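Local coordinates for inositol-3-phosphate synthase (Caenorhabditis elegans, PDB 1VKO), which belongs to the myo-inositol-1-phosphate synthase family, builds a Rossmann-type nucleotide-binding domain, and binds nicotinamide-adenine-dinucleotide, a potassium ion and pyrophosphate, at residues Asp163-Leu166 with Tyr167-Met170; Arg232-Lys235 with Gln236-Leu240. All coordinates share one frame; numbering follows the deposited sequence.

Contact 1: residues Asp163-Leu166 with Tyr167-Met170; sequences DSNL and YEAM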
loop_
_atom_site.group_PDB
_atom_site.type_symbol
_atom_site.label_atom_id
_atom_site.label_comp_id
_atom_site.label_asym_id
_atom_site.label_seq_id
_atom_site.Cartn_x
_atom_site.Cartn_y
_atom_site.Cartn_z
ATOM N N ASP A 163 9.411 39.243 -4.608
ATOM C CA ASP A 163 10.489 39.774 -5.464
ATOM C C ASP A 163 11.748 38.906 -5.551
ATOM O O ASP A 163 12.692 39.248 -6.301
ATOM C CB ASP A 163 10.838 41.232 -5.112
ATOM C CG ASP A 163 11.520 41.360 -3.783
ATOM O OD1 ASP A 163 11.486 40.387 -2.995
ATOM O OD2 ASP A 163 12.116 42.397 -3.439
ATOM N N SER A 164 11.777 37.806 -4.784
ATOM C CA SER A 164 12.879 36.850 -4.808
ATOM C C SER A 164 13.290 36.516 -6.224
ATOM O O SER A 164 12.426 36.248 -7.078
ATOM C CB SER A 164 12.481 35.567 -4.099
ATOM O OG SER A 164 12.173 35.840 -2.746
ATOM N N ASN A 165 14.598 36.528 -6.472
ATOM C CA ASN A 165 15.145 36.171 -7.788
ATOM C C ASN A 165 15.086 34.656 -7.949
ATOM O O ASN A 165 15.071 33.928 -6.963
ATOM C CB ASN A 165 16.606 36.643 -7.923
ATOM C CG ASN A 165 17.523 35.953 -6.940
ATOM O OD1 ASN A 165 17.873 34.767 -7.113
ATOM N ND2 ASN A 165 17.881 36.661 -5.873
ATOM N N LEU A 166 15.127 34.196 -9.192
ATOM C CA LEU A 166 14.890 32.808 -9.529
ATOM C C LEU A 166 15.901 31.830 -8.959
ATOM O O LEU A 166 15.680 30.614 -9.006
ATOM C CB LEU A 166 14.743 32.644 -11.052
ATOM C CG LEU A 166 13.468 33.244 -11.657
ATOM C CD1 LEU A 166 12.941 32.412 -12.792
ATOM C CD2 LEU A 166 12.364 33.393 -10.627
ATOM N N TYR A 167 17.007 32.350 -8.420
ATOM C CA TYR A 167 17.955 31.510 -7.692
ATOM C C TYR A 167 17.457 31.268 -6.269
ATOM O O TYR A 167 17.376 30.121 -5.840
ATOM C CB TYR A 167 19.379 32.085 -7.748
ATOM C CG TYR A 167 20.381 31.433 -6.809
ATOM C CD1 TYR A 167 20.787 30.111 -6.984
ATOM C CD2 TYR A 167 20.899 32.142 -5.731
ATOM C CE1 TYR A 167 21.704 29.527 -6.103
ATOM C CE2 TYR A 167 21.800 31.579 -4.855
ATOM C CZ TYR A 167 22.202 30.274 -5.037
ATOM O OH TYR A 167 23.104 29.733 -4.141
ATOM N N GLU A 168 17.072 32.329 -5.558
ATOM C CA GLU A 168 16.487 32.190 -4.216
ATOM C C GLU A 168 15.197 31.416 -4.303
ATOM O O GLU A 168 14.785 30.692 -3.358
ATOM C CB GLU A 168 16.135 33.549 -3.643
ATOM C CG GLU A 168 17.272 34.530 -3.418
ATOM C CD GLU A 168 16.757 35.896 -2.940
ATOM O OE1 GLU A 168 15.930 36.527 -3.646
ATOM O OE2 GLU A 168 17.169 36.340 -1.849
ATOM N N ALA A 169 14.527 31.613 -5.433
ATOM C CA ALA A 169 13.318 30.906 -5.769
ATOM C C ALA A 169 13.508 29.366 -5.883
ATOM O O ALA A 169 12.591 28.614 -5.618
ATOM C CB ALA A 169 12.779 31.478 -7.064
ATOM N N MET A 170 14.672 28.923 -6.347
ATOM C CA MET A 170 15.014 27.509 -6.441
ATOM C C MET A 170 15.290 26.876 -5.076
ATOM O O MET A 170 14.906 25.700 -4.812
ATOM C CB MET A 170 16.257 27.339 -7.255
ATOM C CG MET A 170 16.103 27.514 -8.723
ATOM S SD MET A 170 17.681 26.975 -9.378
ATOM C CE MET A 170 17.010 26.511 -10.936
#

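Contact 2: residues Arg232-Lys235 with Gln236-Leu240; sequences RKFK and QEHEL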
loop_
_atom_site.group_PDB
_atom_site.type_symbol
_atom_site.label_atom_id
_atom_site.label_comp_id
_atom_site.label_asym_id
_atom_site.label_seq_id
_atom_site.Cartn_x
_atom_site.Cartn_y
_atom_site.Cartn_z
ATOM N N ARG A 232 3.228 44.187 -24.017
ATOM C CA ARG A 232 3.674 44.824 -25.252
ATOM C C ARG A 232 5.176 44.983 -25.278
ATOM O O ARG A 232 5.794 44.782 -26.311
ATOM C CB ARG A 232 3.077 46.211 -25.416
ATOM C CG ARG A 232 1.605 46.269 -25.599
ATOM C CD ARG A 232 1.149 47.639 -26.056
ATOM N NE ARG A 232 0.027 48.151 -25.257
ATOM C CZ ARG A 232 0.134 48.981 -24.225
ATOM N NH1 ARG A 232 1.319 49.434 -23.820
ATOM N NH2 ARG A 232 -0.959 49.371 -23.602
ATOM N N LYS A 233 5.750 45.361 -24.141
ATOM C CA LYS A 233 7.187 45.608 -24.055
ATOM C C LYS A 233 7.967 44.304 -24.161
ATOM O O LYS A 233 9.046 44.268 -24.727
ATOM C CB LYS A 233 7.520 46.351 -22.759
ATOM C CG LYS A 233 8.994 46.326 -22.368
ATOM C CD LYS A 233 9.213 47.099 -21.085
ATOM C CE LYS A 233 10.443 46.602 -20.361
ATOM N NZ LYS A 233 10.531 47.278 -19.044
ATOM N N PHE A 234 7.406 43.233 -23.612
ATOM C CA PHE A 234 8.012 41.928 -23.700
ATOM C C PHE A 234 8.014 41.520 -25.172
ATOM O O PHE A 234 9.027 41.067 -25.690
ATOM C CB PHE A 234 7.195 40.944 -22.824
ATOM C CG PHE A 234 7.715 39.539 -22.815
ATOM C CD1 PHE A 234 8.941 39.231 -22.249
ATOM C CD2 PHE A 234 6.962 38.509 -23.372
ATOM C CE1 PHE A 234 9.412 37.905 -22.248
ATOM C CE2 PHE A 234 7.414 37.200 -23.367
ATOM C CZ PHE A 234 8.638 36.895 -22.800
ATOM N N LYS A 235 6.860 41.669 -25.824
ATOM C CA LYS A 235 6.698 41.335 -27.233
ATOM C C LYS A 235 7.652 42.181 -28.092
ATOM O O LYS A 235 8.340 41.644 -28.941
ATOM C CB LYS A 235 5.251 41.546 -27.677
ATOM C CG LYS A 235 4.979 41.212 -29.144
ATOM C CD LYS A 235 3.934 42.178 -29.728
ATOM C CE LYS A 235 2.905 41.487 -30.645
ATOM N NZ LYS A 235 3.491 40.503 -31.618
ATOM N N GLN A 236 7.695 43.487 -27.847
ATOM C CA GLN A 236 8.684 44.388 -28.479
ATOM C C GLN A 236 10.146 43.997 -28.189
ATOM O O GLN A 236 10.919 43.736 -29.112
ATOM C CB GLN A 236 8.467 45.830 -28.034
ATOM C CG GLN A 236 7.161 46.471 -28.505
ATOM C CD GLN A 236 7.084 47.976 -28.159
ATOM O OE1 GLN A 236 7.999 48.743 -28.490
ATOM N NE2 GLN A 236 5.995 48.389 -27.498
ATOM N N GLU A 237 10.513 43.969 -26.908
ATOM C CA GLU A 237 11.903 43.762 -26.480
ATOM C C GLU A 237 12.556 42.474 -27.025
ATOM O O GLU A 237 13.790 42.381 -27.119
ATOM C CB GLU A 237 11.956 43.789 -24.951
ATOM C CG GLU A 237 13.293 43.472 -24.309
ATOM C CD GLU A 237 13.158 43.123 -22.833
ATOM O OE1 GLU A 237 12.058 43.332 -22.243
ATOM O OE2 GLU A 237 14.159 42.620 -22.264
ATOM N N HIS A 238 11.748 41.474 -27.378
ATOM C CA HIS A 238 12.312 40.246 -27.964
ATOM C C HIS A 238 11.738 39.973 -29.348
ATOM O O HIS A 238 12.055 38.967 -29.959
ATOM C CB HIS A 238 12.095 39.018 -27.074
ATOM C CG HIS A 238 12.765 39.092 -25.737
ATOM N ND1 HIS A 238 12.087 39.430 -24.586
ATOM C CD2 HIS A 238 14.037 38.823 -25.358
ATOM C CE1 HIS A 238 12.914 39.387 -23.558
ATOM N NE2 HIS A 238 14.104 39.020 -23.999
ATOM N N GLU A 239 10.869 40.850 -29.827
ATOM C CA GLU A 239 10.458 40.814 -31.221
ATOM C C GLU A 239 9.720 39.504 -31.509
ATOM O O GLU A 239 9.953 38.838 -32.522
ATOM C CB GLU A 239 11.696 40.981 -32.115
ATOM C CG GLU A 239 11.546 41.998 -33.219
ATOM C CD GLU A 239 12.866 42.698 -33.504
ATOM O OE1 GLU A 239 13.869 42.016 -33.820
ATOM O OE2 GLU A 239 12.896 43.939 -33.384
ATOM N N LEU A 240 8.820 39.164 -30.596
ATOM C CA LEU A 240 8.090 37.899 -30.581
ATOM C C LEU A 240 6.924 37.894 -31.545
ATOM O O LEU A 240 6.219 38.879 -31.681
ATOM C CB LEU A 240 7.533 37.675 -29.180
ATOM C CG LEU A 240 8.570 37.692 -28.055
ATOM C CD1 LEU A 240 7.879 37.782 -26.711
ATOM C CD2 LEU A 240 9.507 36.476 -28.107
#

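Contact 1: residues Asp163-Leu166 with Tyr167-Met170
The side chains of Asn165 and Glu168 cross at about a right angle, yet their flat ends lie almost parallel, the amide and carboxylate planes only 8° apart. Asn165 holds its CG between its own backbone N and carbonyl carbon (chi1 64°), which turns the short side chain so that OD1 meets the N-H groups of Tyr167 and Glu168. There OD1 takes two bonds. Tyr167 N reaches it at 2.9 Å, a bent bond, tilted 15° from the carbonyl plane. Glu168 N, at 3.0 Å, points more directly at OD1, though it stands above the carbonyl plane and not on a lone pair. Glu168 answers in the other direction: its chain, extended beyond CG, returns to Asn165 N and accepts from it at 3.1 Å through the anti lone pair of OE1. This reciprocal pair is a capping box, in which Asn165 and Glu168 each satisfy a backbone N-H of the other at the mouth of helix 168-173. Asparagine suits its place because a short amide can reach amides that have no preceding helical turn to accept them, and glutamate because it is long enough to reach back; its negative charge at a helix N-terminus is probably stabilised by the helix dipole. Ser164 CB lies 3.6 Å from Glu168 OE1, its small side chain fitting beside the carboxylate. On the buried side, Ala169 N donates to Asn165 O at 2.8 Å, while the Ala169 methyl lies 3.5 Å from Leu166 CA. Leu166 packs on Val93 and Ala169 on Ser90 of helix 87-100, a buried setting that suits small or apolar side chains. The Tyr167 ring leads elsewhere, its OH hydrogen-bonded to Glu182.

Contact 2: residues Arg232-Lys235 with Gln236-Leu240
Phe234 and Lys235 both carry CG opposite the backbone N (chi1 -180° for each), but from neighbouring positions on the helix the two side chains diverge, Phe234 to meet His238 and Leu240, and Lys235, bent further along its chain, to reach the carbonyl of Leu240. The setting is the C-terminal end of helix 220-238, closed by a Schellman motif: Glu239 takes positive phi, Lys235 O receives Leu240 N at 3.0 Å, and the inner bond, from Glu239 N to Gln236 O, is weak. Just before the turn, His238 N still donates to Phe234 O in the ordinary helical manner. The turn swings the Leu240 side chain back against the last helical turn, where its CD1 methyl touches Phe234 CE2 at 3.4 Å. Two apolar side chains suit these positions, since both also pack on Ile155 of strand 154-159. The His238 ring meets the Phe234 ring obliquely, planes at 68°, while Glu237 CG lies over one imidazole face, offset toward the rim. His238 ND1 is buried here without a polar partner. Arg232, near the start of the segment, sends its guanidinium away to a salt bridge with Glu292. Lysine's positive charge probably suits the helix C-terminus, and its flexible chain bends to a carbonyl just past the turn: Lys235 NZ donates to Leu240 O at 3.2 Å, tilted 21° from the carbonyl plane.

In the fold
Contacts 1 and 2 treat opposite ends of two different helices: the start of helix 168-173 and the finish of helix 220-238. Both are partly buried. Contact 1 has more of its residues buried and lies nearer the cofactor, with the side chain of Ala169 about 7 Å from the bound NAD; contact 2 is mostly exposed, with Phe234 and Leu240 turned inward. In 163-170 side-chain acceptors serve amides; in 232-240 backbone N-H groups close on Lys235 O while a lysine ammonium reaches a carbonyl just past the helix. Strand 154-159 of the parallel sheet relates them, running into the loop of contact 1 and bearing contact 2 against Ile155.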